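Local coordinates for protein dihydrodipicolinate synthase (Oceanobacillus iheyensis HTE831, PDB 3D0C) that probably condenses pyruvate with aspartate semialdehyde as a 4-hydroxy-tetrahydrodipicolinate synthase of the lysine biosynthesis pathway, folded as a TIM barrel, at residues A[202-207]-A[225-230]; A[246-251]-A[294-299]; A[127-132]-A[151-156]. The protein carries 1 engineered substitution. All coordinates share one frame; numbering follows the deposited sequence.

Interaction 1 (A[202-207]-A[225-230]); sequences FFYHAG and ALLEAL
Leu-230 sets its CD1 methyl squarely over one face of the Tyr-204 ring, a CH-pi contact with 3.5 Å from CD1 to the ring centroid and only 9° off the ring normal. The side chains cross at about a right angle. Leu-230 reaches the ring with CG anti to its carbonyl carbon (chi1 -72°), and its CB also closes on Tyr-204 CD2 at 3.8 Å.

At the phenol end the partner is Leu-227, one turn earlier in the helix: its CD1 methyl makes a van der Waals contact with the hydroxyl oxygen, 3.4 Å from Tyr-204 OH, and a looser apolar one with Tyr-204 CZ, 4.3 Å from the same CD1, approaching the ring obliquely. Helices 196-206 and 220-232 are successive outer helices of the (beta/alpha)8 barrel, with strand 210-213 between them in the chain; Phe-211 on that strand touches both Tyr-204 and Leu-227, so the phenol sits where helix, helix and strand meet. Leu-230 also touches Ile-238 of the next helix, 235-257. An alanine here in place of Tyr-204 takes away the whole ring and would probably leave a gap under Leu-230 CD1, with the leucine end free to shift.

Backbone bonds close the end of helix 196-206 just beyond the tyrosine. Gly-207 has positive phi and forms a Schellman motif, its N bonding to Tyr-204 O at 3.0 Å and more weakly to Phe-203 O; a side chain there would jam against the preceding carbonyl oxygen.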
ATOM      1  N   PHE A 202      15.667 -16.970  14.811  1.00 16.43           N
ATOM      2  CA  PHE A 202      14.712 -18.030  14.524  1.00 18.16           C
ATOM      3  C   PHE A 202      14.702 -18.395  13.050  1.00 17.66           C
ATOM      4  O   PHE A 202      14.611 -19.576  12.703  1.00 15.02           O
ATOM      5  CB  PHE A 202      13.322 -17.612  15.001  1.00 18.89           C
ATOM      6  CG  PHE A 202      13.292 -17.241  16.448  1.00 25.65           C
ATOM      7  CD1 PHE A 202      13.397 -18.219  17.434  1.00 28.24           C
ATOM      8  CD2 PHE A 202      13.270 -15.906  16.830  1.00 27.31           C
ATOM      9  CE1 PHE A 202      13.489 -17.874  18.776  1.00 31.29           C
ATOM     10  CE2 PHE A 202      13.363 -15.549  18.169  1.00 30.98           C
ATOM     11  CZ  PHE A 202      13.474 -16.538  19.145  1.00 30.59           C
ATOM     12  N   PHE A 203      14.807 -17.387  12.187  1.00 15.67           N
ATOM     13  CA  PHE A 203      14.825 -17.627  10.747  1.00 16.12           C
ATOM     14  C   PHE A 203      16.073 -18.402  10.357  1.00 16.90           C
ATOM     15  O   PHE A 203      16.024 -19.259   9.468  1.00 17.07           O
ATOM     16  CB  PHE A 203      14.805 -16.308   9.979  1.00 18.27           C
ATOM     17  CG  PHE A 203      13.423 -15.791   9.691  1.00 21.20           C
ATOM     18  CD1 PHE A 203      12.530 -15.529  10.728  1.00 23.29           C
ATOM     19  CD2 PHE A 203      13.019 -15.555   8.384  1.00 22.28           C
ATOM     20  CE1 PHE A 203      11.251 -15.041  10.461  1.00 25.78           C
ATOM     21  CE2 PHE A 203      11.746 -15.067   8.107  1.00 25.15           C
ATOM     22  CZ  PHE A 203      10.858 -14.807   9.148  1.00 23.09           C
ATOM     23  N   TYR A 204      17.185 -18.084  11.018  1.00 15.47           N
ATOM     24  CA  TYR A 204      18.466 -18.735  10.752  1.00 19.21           C
ATOM     25  C   TYR A 204      18.417 -20.206  11.106  1.00 19.57           C
ATOM     26  O   TYR A 204      18.905 -21.053  10.355  1.00 20.88           O
ATOM     27  CB  TYR A 204      19.593 -18.067  11.543  1.00 23.40           C
ATOM     28  CG  TYR A 204      20.418 -17.116  10.719  1.00 28.67           C
ATOM     29  CD1 TYR A 204      19.877 -15.915  10.260  1.00 32.67           C
ATOM     30  CD2 TYR A 204      21.734 -17.426  10.372  1.00 31.05           C
ATOM     31  CE1 TYR A 204      20.625 -15.041   9.475  1.00 34.13           C
ATOM     32  CE2 TYR A 204      22.493 -16.559   9.585  1.00 32.00           C
ATOM     33  CZ  TYR A 204      21.931 -15.367   9.141  1.00 34.47           C
ATOM     34  OH  TYR A 204      22.659 -14.496   8.365  1.00 34.32           O
ATOM     35  N   HIS A 205      17.835 -20.511  12.258  1.00 21.48           N
ATOM     36  CA  HIS A 205      17.716 -21.897  12.669  1.00 22.27           C
ATOM     37  C   HIS A 205      16.888 -22.645  11.627  1.00 23.32           C
ATOM     38  O   HIS A 205      17.091 -23.840  11.408  1.00 22.77           O
ATOM     39  CB  HIS A 205      17.042 -22.002  14.039  1.00 25.79           C
ATOM     40  CG  HIS A 205      16.734 -23.407  14.446  1.00 28.64           C
ATOM     41  ND1 HIS A 205      17.717 -24.343  14.697  1.00 29.32           N
ATOM     42  CD2 HIS A 205      15.555 -24.054  14.604  1.00 28.79           C
ATOM     43  CE1 HIS A 205      17.157 -25.500  14.987  1.00 31.81           C
ATOM     44  NE2 HIS A 205      15.844 -25.354  14.936  1.00 31.72           N
ATOM     45  N   ALA A 206      15.969 -21.929  10.978  1.00 23.60           N
ATOM     46  CA  ALA A 206      15.103 -22.523   9.962  1.00 23.88           C
ATOM     47  C   ALA A 206      15.798 -22.694   8.608  1.00 24.46           C
ATOM     48  O   ALA A 206      15.372 -23.502   7.784  1.00 26.78           O
ATOM     49  CB  ALA A 206      13.822 -21.684   9.804  1.00 22.99           C
ATOM     50  N   GLY A 207      16.867 -21.938   8.377  1.00 23.65           N
ATOM     51  CA  GLY A 207      17.586 -22.059   7.120  1.00 23.93           C
ATOM     52  C   GLY A 207      17.969 -20.754   6.440  1.00 22.20           C
ATOM     53  O   GLY A 207      18.732 -20.766   5.474  1.00 21.50           O
ATOM     54  N   ALA A 225      27.512  -8.043  15.361  1.00 20.43           N
ATOM     55  CA  ALA A 225      27.855  -8.957  16.449  1.00 20.44           C
ATOM     56  C   ALA A 225      26.870 -10.129  16.355  1.00 22.54           C
ATOM     57  O   ALA A 225      27.232 -11.295  16.555  1.00 22.09           O
ATOM     58  CB  ALA A 225      27.723  -8.255  17.794  1.00 20.01           C
ATOM     59  N   LEU A 226      25.621  -9.807  16.032  1.00 21.89           N
ATOM     60  CA  LEU A 226      24.592 -10.830  15.885  1.00 23.52           C
ATOM     61  C   LEU A 226      24.889 -11.698  14.665  1.00 22.30           C
ATOM     62  O   LEU A 226      24.758 -12.922  14.724  1.00 20.99           O
ATOM     63  CB  LEU A 226      23.206 -10.187  15.736  1.00 24.44           C
ATOM     64  CG  LEU A 226      22.063 -11.180  15.498  1.00 27.10           C
ATOM     65  CD1 LEU A 226      22.007 -12.159  16.657  1.00 29.18           C
ATOM     66  CD2 LEU A 226      20.741 -10.442  15.357  1.00 27.92           C
ATOM     67  N   LEU A 227      25.286 -11.080  13.556  1.00 22.69           N
ATOM     68  CA  LEU A 227      25.585 -11.870  12.363  1.00 23.91           C
ATOM     69  C   LEU A 227      26.732 -12.841  12.632  1.00 23.88           C
ATOM     70  O   LEU A 227      26.650 -14.020  12.294  1.00 22.44           O
ATOM     71  CB  LEU A 227      25.950 -10.970  11.178  1.00 25.01           C
ATOM     72  CG  LEU A 227      26.385 -11.727   9.913  1.00 26.41           C
ATOM     73  CD1 LEU A 227      25.240 -12.573   9.381  1.00 26.06           C
ATOM     74  CD2 LEU A 227      26.835 -10.741   8.856  1.00 28.36           C
ATOM     75  N   GLU A 228      27.804 -12.350  13.248  1.00 23.20           N
ATOM     76  CA  GLU A 228      28.942 -13.218  13.525  1.00 25.29           C
ATOM     77  C   GLU A 228      28.546 -14.375  14.435  1.00 23.95           C
ATOM     78  O   GLU A 228      28.917 -15.522  14.187  1.00 23.66           O
ATOM     79  CB  GLU A 228      30.086 -12.436  14.166  1.00 26.14           C
ATOM     80  CG  GLU A 228      31.323 -13.290  14.386  1.00 34.30           C
ATOM     81  CD  GLU A 228      32.542 -12.473  14.763  1.00 40.06           C
ATOM     82  OE1 GLU A 228      32.520 -11.825  15.831  1.00 41.04           O
ATOM     83  OE2 GLU A 228      33.522 -12.481  13.985  1.00 42.95           O
ATOM     84  N   ALA A 229      27.790 -14.066  15.482  1.00 20.69           N
ATOM     85  CA  ALA A 229      27.340 -15.085  16.418  1.00 23.56           C
ATOM     86  C   ALA A 229      26.546 -16.166  15.687  1.00 22.68           C
ATOM     87  O   ALA A 229      26.769 -17.355  15.902  1.00 20.75           O
ATOM     88  CB  ALA A 229      26.486 -14.452  17.510  1.00 20.22           C
ATOM     89  N   LEU A 230      25.623 -15.746  14.828  1.00 22.90           N
ATOM     90  CA  LEU A 230      24.800 -16.679  14.058  1.00 26.10           C
ATOM     91  C   LEU A 230      25.646 -17.577  13.160  1.00 24.60           C
ATOM     92  O   LEU A 230      25.421 -18.780  13.077  1.00 25.35           O
ATOM     93  CB  LEU A 230      23.787 -15.915  13.194  1.00 27.69           C
ATOM     94  CG  LEU A 230      22.603 -15.238  13.891  1.00 31.84           C
ATOM     95  CD1 LEU A 230      21.801 -14.436  12.868  1.00 32.67           C
ATOM     96  CD2 LEU A 230      21.725 -16.287  14.550  1.00 33.29           C
TER

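Interaction 2 (A[246-251]-A[294-299]); sequences VPFEDL and EELLKS
Pro-247 and Phe-248, both touched by Leu-296, lie in a helical turn closed by the bond from Asp-250 N to Val-246 O, at 2.7 Å the shortest backbone bond of this contact. The turn belongs to helix 235-257, which follows the eight-stranded TIM barrel in the chain, and Leu-296 to helix 287-303 near the C terminus, both in the C-terminal helical region of the DapA fold. The two short segments run nearly antiparallel, at 166°, with axes 10.8 Å apart. No hydrogen bond crosses between them.

One leucine carries nearly all of the interface. Leu-296 extends across with CG anti to its backbone N (chi1 170°) and divides its two methyls: CD1 meets Pro-247 CB at 4.0 Å, while CD2 settles against the carbonyl carbon of Pro-247 and the backbone and CB of Phe-248. Helix 235-257 is kinked here, for the N atoms of Pro-247 and Phe-248 make no bond to the turn before; the proline, having no N-H, cannot donate one.

Phe-248 crosses Leu-296 at about a right angle and offers the methyl the edge of its ring, not a face. The phenylalanine also reaches Leu-215 and Ile-263, and its side chain is about 8 Å from that of Thr-56, a predicted pyruvate-binding residue. Leu-251, one turn on from Pro-247, and Leu-296 lie alongside each other, pointing opposite ways, with Leu-251 CD1 4.1 Å from Leu-296 CD2. That same CD2 lies 3.7 Å from both Phe-248 CA and Phe-248 N.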
ATOM      1  N   VAL A 246      16.537  -6.293  20.768  1.00 24.13           N
ATOM      2  CA  VAL A 246      15.085  -6.432  20.691  1.00 22.88           C
ATOM      3  C   VAL A 246      14.340  -5.173  21.149  1.00 22.53           C
ATOM      4  O   VAL A 246      13.367  -4.758  20.514  1.00 20.88           O
ATOM      5  CB  VAL A 246      14.600  -7.651  21.507  1.00 23.47           C
ATOM      6  CG1 VAL A 246      13.100  -7.560  21.755  1.00 25.39           C
ATOM      7  CG2 VAL A 246      14.909  -8.937  20.739  1.00 25.11           C
ATOM      8  N   PRO A 247      14.788  -4.541  22.250  1.00 21.66           N
ATOM      9  CA  PRO A 247      14.132  -3.326  22.756  1.00 23.58           C
ATOM     10  C   PRO A 247      14.025  -2.224  21.697  1.00 22.22           C
ATOM     11  O   PRO A 247      13.050  -1.470  21.669  1.00 21.34           O
ATOM     12  CB  PRO A 247      15.024  -2.916  23.925  1.00 24.90           C
ATOM     13  CG  PRO A 247      15.527  -4.245  24.432  1.00 25.47           C
ATOM     14  CD  PRO A 247      15.900  -4.933  23.138  1.00 23.17           C
ATOM     15  N   PHE A 248      15.038  -2.138  20.839  1.00 20.52           N
ATOM     16  CA  PHE A 248      15.085  -1.145  19.762  1.00 23.43           C
ATOM     17  C   PHE A 248      14.047  -1.504  18.696  1.00 19.97           C
ATOM     18  O   PHE A 248      13.276  -0.657  18.241  1.00 18.47           O
ATOM     19  CB  PHE A 248      16.483  -1.129  19.131  1.00 26.69           C
ATOM     20  CG  PHE A 248      16.696  -0.019  18.125  1.00 34.38           C
ATOM     21  CD1 PHE A 248      17.007   1.273  18.543  1.00 37.61           C
ATOM     22  CD2 PHE A 248      16.586  -0.268  16.758  1.00 36.08           C
ATOM     23  CE1 PHE A 248      17.208   2.299  17.616  1.00 40.13           C
ATOM     24  CE2 PHE A 248      16.783   0.751  15.824  1.00 38.97           C
ATOM     25  CZ  PHE A 248      17.095   2.034  16.256  1.00 39.37           C
ATOM     26  N   GLU A 249      14.039  -2.771  18.297  1.00 19.17           N
ATOM     27  CA  GLU A 249      13.097  -3.237  17.292  1.00 18.66           C
ATOM     28  C   GLU A 249      11.674  -3.151  17.814  1.00 17.19           C
ATOM     29  O   GLU A 249      10.754  -2.862  17.055  1.00 16.79           O
ATOM     30  CB  GLU A 249      13.446  -4.667  16.864  1.00 22.46           C
ATOM     31  CG  GLU A 249      14.794  -4.749  16.159  1.00 25.53           C
ATOM     32  CD  GLU A 249      14.818  -3.967  14.848  1.00 29.22           C
ATOM     33  OE1 GLU A 249      14.195  -4.422  13.869  1.00 30.05           O
ATOM     34  OE2 GLU A 249      15.453  -2.893  14.798  1.00 25.74           O
ATOM     35  N   ASP A 250      11.480  -3.381  19.108  1.00 18.13           N
ATOM     36  CA  ASP A 250      10.131  -3.280  19.653  1.00 20.25           C
ATOM     37  C   ASP A 250       9.639  -1.831  19.598  1.00 19.19           C
ATOM     38  O   ASP A 250       8.470  -1.578  19.307  1.00 18.86           O
ATOM     39  CB  ASP A 250      10.073  -3.822  21.086  1.00 22.24           C
ATOM     40  CG  ASP A 250      10.068  -5.341  21.127  1.00 26.98           C
ATOM     41  OD1 ASP A 250       9.772  -5.968  20.082  1.00 27.85           O
ATOM     42  OD2 ASP A 250      10.345  -5.912  22.199  1.00 24.99           O
ATOM     43  N   LEU A 251      10.520  -0.876  19.876  1.00 20.20           N
ATOM     44  CA  LEU A 251      10.119   0.528  19.804  1.00 19.42           C
ATOM     45  C   LEU A 251       9.703   0.859  18.375  1.00 17.08           C
ATOM     46  O   LEU A 251       8.714   1.558  18.153  1.00 18.93           O
ATOM     47  CB  LEU A 251      11.269   1.455  20.206  1.00 22.56           C
ATOM     48  CG  LEU A 251      11.504   1.659  21.706  1.00 26.74           C
ATOM     49  CD1 LEU A 251      12.789   2.461  21.936  1.00 27.82           C
ATOM     50  CD2 LEU A 251      10.305   2.382  22.301  1.00 26.35           C
ATOM     51  N   GLU A 294      15.399   7.462  24.585  1.00 23.60           N
ATOM     52  CA  GLU A 294      16.522   8.096  25.269  1.00 25.05           C
ATOM     53  C   GLU A 294      17.073   7.174  26.358  1.00 24.60           C
ATOM     54  O   GLU A 294      18.289   7.050  26.524  1.00 27.31           O
ATOM     55  CB  GLU A 294      16.090   9.442  25.869  1.00 23.98           C
ATOM     56  CG  GLU A 294      15.559  10.441  24.838  1.00 28.10           C
ATOM     57  CD  GLU A 294      15.117  11.760  25.457  1.00 29.85           C
ATOM     58  OE1 GLU A 294      14.839  11.790  26.677  1.00 31.03           O
ATOM     59  OE2 GLU A 294      15.035  12.767  24.720  1.00 31.37           O
ATOM     60  N   GLU A 295      16.177   6.527  27.093  1.00 25.02           N
ATOM     61  CA  GLU A 295      16.581   5.615  28.158  1.00 26.54           C
ATOM     62  C   GLU A 295      17.306   4.391  27.598  1.00 27.50           C
ATOM     63  O   GLU A 295      18.265   3.905  28.202  1.00 27.13           O
ATOM     64  CB  GLU A 295      15.363   5.155  28.957  1.00 27.36           C
ATOM     65  CG  GLU A 295      14.541   6.290  29.555  1.00 32.33           C
ATOM     66  CD  GLU A 295      13.442   5.793  30.480  1.00 32.97           C
ATOM     67  OE1 GLU A 295      12.585   5.003  30.024  1.00 33.95           O
ATOM     68  OE2 GLU A 295      13.436   6.191  31.666  1.00 36.50           O
ATOM     69  N   LEU A 296      16.839   3.883  26.457  1.00 25.29           N
ATOM     70  CA  LEU A 296      17.476   2.726  25.839  1.00 25.40           C
ATOM     71  C   LEU A 296      18.903   3.084  25.449  1.00 25.60           C
ATOM     72  O   LEU A 296      19.831   2.304  25.671  1.00 27.04           O
ATOM     73  CB  LEU A 296      16.702   2.272  24.593  1.00 22.32           C
ATOM     74  CG  LEU A 296      17.397   1.220  23.714  1.00 21.93           C
ATOM     75  CD1 LEU A 296      17.763  -0.004  24.541  1.00 23.29           C
ATOM     76  CD2 LEU A 296      16.472   0.829  22.568  1.00 23.24           C
ATOM     77  N   LEU A 297      19.086   4.265  24.867  1.00 26.06           N
ATOM     78  CA  LEU A 297      20.421   4.677  24.470  1.00 26.47           C
ATOM     79  C   LEU A 297      21.309   4.856  25.703  1.00 27.76           C
ATOM     80  O   LEU A 297      22.508   4.564  25.659  1.00 27.95           O
ATOM     81  CB  LEU A 297      20.371   5.977  23.655  1.00 25.97           C
ATOM     82  CG  LEU A 297      19.646   5.914  22.300  1.00 28.33           C
ATOM     83  CD1 LEU A 297      20.003   7.150  21.488  1.00 27.76           C
ATOM     84  CD2 LEU A 297      20.051   4.657  21.530  1.00 25.11           C
ATOM     85  N   LYS A 298      20.717   5.330  26.799  1.00 27.79           N
ATOM     86  CA  LYS A 298      21.468   5.523  28.036  1.00 30.32           C
ATOM     87  C   LYS A 298      21.979   4.169  28.519  1.00 30.70           C
ATOM     88  O   LYS A 298      23.150   4.022  28.879  1.00 31.02           O
ATOM     89  CB  LYS A 298      20.578   6.150  29.111  1.00 27.47           C
ATOM     90  CG  LYS A 298      21.337   6.468  30.392  1.00 28.00           C
ATOM     91  CD  LYS A 298      22.518   7.387  30.078  1.00 30.75           C
ATOM     92  CE  LYS A 298      23.578   7.353  31.176  1.00 29.49           C
ATOM     93  NZ  LYS A 298      24.797   8.140  30.799  1.00 32.17           N
ATOM     94  N   SER A 299      21.081   3.186  28.525  1.00 32.46           N
ATOM     95  CA  SER A 299      21.414   1.827  28.934  1.00 33.34           C
ATOM     96  C   SER A 299      22.553   1.292  28.081  1.00 34.17           C
ATOM     97  O   SER A 299      23.544   0.788  28.609  1.00 34.66           O
ATOM     98  CB  SER A 299      20.198   0.906  28.784  1.00 33.26           C
ATOM     99  OG  SER A 299      20.571  -0.460  28.910  1.00 39.27           O
TER

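Interaction 3 (A[127-132]-A[151-156]); sequences EYYRNI and DDVIKE
Tyr-129 turns the edge of its ring toward Val-153, whose CG1 lies near the ring plane, 4.1 Å from Tyr-129 CD2 and about as far from CE2. The methyl thus abuts the rim of the phenol and does not lie over a face; the two side chains cross at about a right angle. Val-153 directs CG1 there by holding it anti to the backbone N (chi1 169°). The ring also touches Ile-142 and Ile-112, on two adjacent barrel strands; helices 122-135 and 152-157 flank strand 140-144 in chain order, a helix-strand-helix run of the TIM barrel. The side chain of Tyr-129 is about 7 Å from that of Tyr-143, the predicted proton donor/acceptor.

Toward the outside, the guanidinium of Arg-130 is held by Glu-127 of its own helix: Arg-130 NH2 to Glu-127 OE2 is 3.0 Å, on the syn side of the carboxylate but 27° out of its plane. At the guanidinium edge, in plane, a water accepts a weak bond from Arg-130 NH1 and donates to Glu-156 O at 2.7 Å. Glu-156 OE2 stays 4.3 Å from Arg-130 NH1, beyond a salt bridge. With Glu-127 OE2 and Glu-156 OE2 6.0 Å apart, the arginine's charge probably eases their repulsion, and any attraction to the Glu-156 carboxylate would probably act through space, without a direct bond.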
ATOM      1  N   GLU A 127       1.966 -13.394 -11.996  1.00 15.90           N
ATOM      2  CA  GLU A 127       2.065 -12.619 -13.237  1.00 19.54           C
ATOM      3  C   GLU A 127       2.740 -11.265 -13.012  1.00 15.55           C
ATOM      4  O   GLU A 127       3.574 -10.823 -13.809  1.00 17.83           O
ATOM      5  CB  GLU A 127       0.670 -12.412 -13.833  1.00 22.83           C
ATOM      6  CG  GLU A 127      -0.004 -13.701 -14.249  1.00 30.85           C
ATOM      7  CD  GLU A 127       0.806 -14.462 -15.279  1.00 35.72           C
ATOM      8  OE1 GLU A 127       1.015 -13.913 -16.384  1.00 36.09           O
ATOM      9  OE2 GLU A 127       1.242 -15.601 -14.982  1.00 38.22           O
ATOM     10  N   TYR A 128       2.369 -10.610 -11.919  1.00 17.93           N
ATOM     11  CA  TYR A 128       2.929  -9.312 -11.551  1.00 17.09           C
ATOM     12  C   TYR A 128       4.443  -9.434 -11.439  1.00 16.39           C
ATOM     13  O   TYR A 128       5.209  -8.723 -12.115  1.00 15.37           O
ATOM     14  CB  TYR A 128       2.348  -8.870 -10.202  1.00 17.83           C
ATOM     15  CG  TYR A 128       2.893  -7.563  -9.685  1.00 23.37           C
ATOM     16  CD1 TYR A 128       2.410  -6.349 -10.162  1.00 25.93           C
ATOM     17  CD2 TYR A 128       3.904  -7.539  -8.724  1.00 25.00           C
ATOM     18  CE1 TYR A 128       2.919  -5.138  -9.694  1.00 27.62           C
ATOM     19  CE2 TYR A 128       4.420  -6.342  -8.252  1.00 27.18           C
ATOM     20  CZ  TYR A 128       3.924  -5.142  -8.740  1.00 28.05           C
ATOM     21  OH  TYR A 128       4.441  -3.961  -8.265  1.00 23.63           O
ATOM     22  N   TYR A 129       4.875 -10.348 -10.581  1.00 15.54           N
ATOM     23  CA  TYR A 129       6.301 -10.560 -10.361  1.00 17.52           C
ATOM     24  C   TYR A 129       7.076 -10.990 -11.597  1.00 17.76           C
ATOM     25  O   TYR A 129       8.129 -10.450 -11.917  1.00 14.71           O
ATOM     26  CB  TYR A 129       6.509 -11.602  -9.258  1.00 22.20           C
ATOM     27  CG  TYR A 129       6.131 -11.121  -7.878  1.00 26.21           C
ATOM     28  CD1 TYR A 129       6.637  -9.922  -7.374  1.00 26.86           C
ATOM     29  CD2 TYR A 129       5.278 -11.868  -7.072  1.00 27.39           C
ATOM     30  CE1 TYR A 129       6.297  -9.481  -6.098  1.00 29.84           C
ATOM     31  CE2 TYR A 129       4.931 -11.438  -5.792  1.00 30.71           C
ATOM     32  CZ  TYR A 129       5.444 -10.243  -5.313  1.00 31.77           C
ATOM     33  OH  TYR A 129       5.101  -9.811  -4.054  1.00 29.86           O
ATOM     34  N   ARG A 130       6.560 -11.979 -12.301  1.00 18.34           N
ATOM     35  CA  ARG A 130       7.257 -12.467 -13.485  1.00 21.16           C
ATOM     36  C   ARG A 130       7.433 -11.434 -14.604  1.00 19.62           C
ATOM     37  O   ARG A 130       8.489 -11.387 -15.244  1.00 20.39           O
ATOM     38  CB  ARG A 130       6.543 -13.704 -14.031  1.00 24.03           C
ATOM     39  CG  ARG A 130       7.250 -14.312 -15.221  1.00 30.84           C
ATOM     40  CD  ARG A 130       6.958 -15.792 -15.281  1.00 35.39           C
ATOM     41  NE  ARG A 130       5.526 -16.038 -15.301  1.00 38.65           N
ATOM     42  CZ  ARG A 130       4.972 -17.137 -14.815  1.00 40.51           C
ATOM     43  NH1 ARG A 130       5.743 -18.069 -14.275  1.00 41.73           N
ATOM     44  NH2 ARG A 130       3.660 -17.305 -14.885  1.00 41.10           N
ATOM     45  N   ASN A 131       6.405 -10.629 -14.873  1.00 21.91           N
ATOM     46  CA  ASN A 131       6.533  -9.638 -15.928  1.00 24.53           C
ATOM     47  C   ASN A 131       7.587  -8.582 -15.565  1.00 25.96           C
ATOM     48  O   ASN A 131       8.259  -8.055 -16.443  1.00 24.50           O
ATOM     49  CB  ASN A 131       5.187  -8.967 -16.210  1.00 23.27           C
ATOM     50  CG  ASN A 131       4.159  -9.933 -16.777  1.00 26.44           C
ATOM     51  OD1 ASN A 131       4.504 -11.001 -17.298  1.00 24.07           O
ATOM     52  ND2 ASN A 131       2.887  -9.558 -16.691  1.00 26.17           N
ATOM     53  N   ILE A 132       7.746  -8.274 -14.279  1.00 24.72           N
ATOM     54  CA  ILE A 132       8.731  -7.277 -13.898  1.00 25.90           C
ATOM     55  C   ILE A 132      10.163  -7.822 -14.005  1.00 27.67           C
ATOM     56  O   ILE A 132      11.024  -7.199 -14.637  1.00 26.07           O
ATOM     57  CB  ILE A 132       8.447  -6.741 -12.477  1.00 25.27           C
ATOM     58  CG1 ILE A 132       7.087  -6.034 -12.482  1.00 24.09           C
ATOM     59  CG2 ILE A 132       9.561  -5.791 -12.021  1.00 23.59           C
ATOM     60  CD1 ILE A 132       6.635  -5.592 -11.146  1.00 22.81           C
ATOM     61  N   ASP A 151       2.716 -19.474  -0.181  1.00 17.71           N
ATOM     62  CA  ASP A 151       4.140 -19.608  -0.409  1.00 18.71           C
ATOM     63  C   ASP A 151       4.383 -20.249  -1.778  1.00 20.88           C
ATOM     64  O   ASP A 151       5.499 -20.221  -2.287  1.00 18.90           O
ATOM     65  CB  ASP A 151       4.784 -20.448   0.700  1.00 19.14           C
ATOM     66  CG  ASP A 151       4.745 -19.750   2.045  1.00 22.17           C
ATOM     67  OD1 ASP A 151       5.029 -18.532   2.066  1.00 19.49           O
ATOM     68  OD2 ASP A 151       4.439 -20.405   3.068  1.00 18.02           O
ATOM     69  N   ASP A 152       3.342 -20.815  -2.383  1.00 22.22           N
ATOM     70  CA  ASP A 152       3.500 -21.423  -3.701  1.00 24.45           C
ATOM     71  C   ASP A 152       3.821 -20.362  -4.759  1.00 23.16           C
ATOM     72  O   ASP A 152       4.277 -20.689  -5.850  1.00 21.59           O
ATOM     73  CB  ASP A 152       2.241 -22.182  -4.110  1.00 26.61           C
ATOM     74  CG  ASP A 152       2.005 -23.432  -3.275  1.00 31.98           C
ATOM     75  OD1 ASP A 152       2.972 -24.016  -2.733  1.00 32.19           O
ATOM     76  OD2 ASP A 152       0.831 -23.840  -3.180  1.00 34.94           O
ATOM     77  N   VAL A 153       3.561 -19.094  -4.444  1.00 22.83           N
ATOM     78  CA  VAL A 153       3.876 -18.003  -5.371  1.00 21.28           C
ATOM     79  C   VAL A 153       5.397 -17.999  -5.517  1.00 23.26           C
ATOM     80  O   VAL A 153       5.939 -17.872  -6.618  1.00 19.73           O
ATOM     81  CB  VAL A 153       3.440 -16.628  -4.810  1.00 23.08           C
ATOM     82  CG1 VAL A 153       4.028 -15.492  -5.663  1.00 22.10           C
ATOM     83  CG2 VAL A 153       1.926 -16.543  -4.772  1.00 21.58           C
ATOM     84  N   ILE A 154       6.069 -18.133  -4.376  1.00 22.19           N
ATOM     85  CA  ILE A 154       7.521 -18.169  -4.327  1.00 23.45           C
ATOM     86  C   ILE A 154       8.027 -19.423  -5.048  1.00 23.13           C
ATOM     87  O   ILE A 154       8.931 -19.346  -5.878  1.00 20.32           O
ATOM     88  CB  ILE A 154       8.028 -18.192  -2.857  1.00 26.43           C
ATOM     89  CG1 ILE A 154       7.755 -16.845  -2.179  1.00 27.88           C
ATOM     90  CG2 ILE A 154       9.513 -18.516  -2.820  1.00 26.82           C
ATOM     91  CD1 ILE A 154       8.013 -16.848  -0.680  1.00 31.62           C
ATOM     92  N   LYS A 155       7.438 -20.571  -4.720  1.00 21.22           N
ATOM     93  CA  LYS A 155       7.826 -21.851  -5.320  1.00 25.41           C
ATOM     94  C   LYS A 155       7.723 -21.810  -6.841  1.00 23.94           C
ATOM     95  O   LYS A 155       8.609 -22.294  -7.553  1.00 23.57           O
ATOM     96  CB  LYS A 155       6.945 -22.975  -4.759  1.00 27.59           C
ATOM     97  CG  LYS A 155       7.157 -23.218  -3.264  1.00 34.97           C
ATOM     98  CD  LYS A 155       6.112 -24.152  -2.657  1.00 41.16           C
ATOM     99  CE  LYS A 155       6.124 -25.527  -3.301  1.00 44.45           C
ATOM    100  NZ  LYS A 155       5.147 -26.434  -2.629  1.00 48.20           N
ATOM    101  N   GLU A 156       6.639 -21.220  -7.326  1.00 22.03           N
ATOM    102  CA  GLU A 156       6.392 -21.076  -8.757  1.00 25.55           C
ATOM    103  C   GLU A 156       7.464 -20.235  -9.457  1.00 25.40           C
ATOM    104  O   GLU A 156       7.900 -20.557 -10.565  1.00 25.41           O
ATOM    105  CB  GLU A 156       5.025 -20.421  -8.969  1.00 29.48           C
ATOM    106  CG  GLU A 156       4.817 -19.836 -10.347  1.00 35.93           C
ATOM    107  CD  GLU A 156       4.171 -20.813 -11.296  1.00 40.96           C
ATOM    108  OE1 GLU A 156       4.691 -21.941 -11.433  1.00 44.15           O
ATOM    109  OE2 GLU A 156       3.139 -20.451 -11.904  1.00 42.70           O
TER
HETATM  110  O   HOH W   1       8.335 -19.444 -13.032  1.00 31.11           O

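From the N terminus, interaction 3 comes first: segments 127-132 and 151-156 close a loop of 18 residues that contains strand 140-144. Interaction 1 closes a similar loop of 17 residues round strand 210-213, between the last two outer helices of the barrel. Interaction 2 then spans 42 residues, all after the last strand, and ties helix 235-257 to the C-terminal helix 287-303. The three loops stand in series, none nested or crossing. Helices 220-232 and 235-257 follow one another; interactions 1 and 2 nevertheless do not touch, nearest atoms about 7 Å apart, and interactions 2 and 3 lie on opposite sides of the chain's centre, their own centres about 38 Å apart.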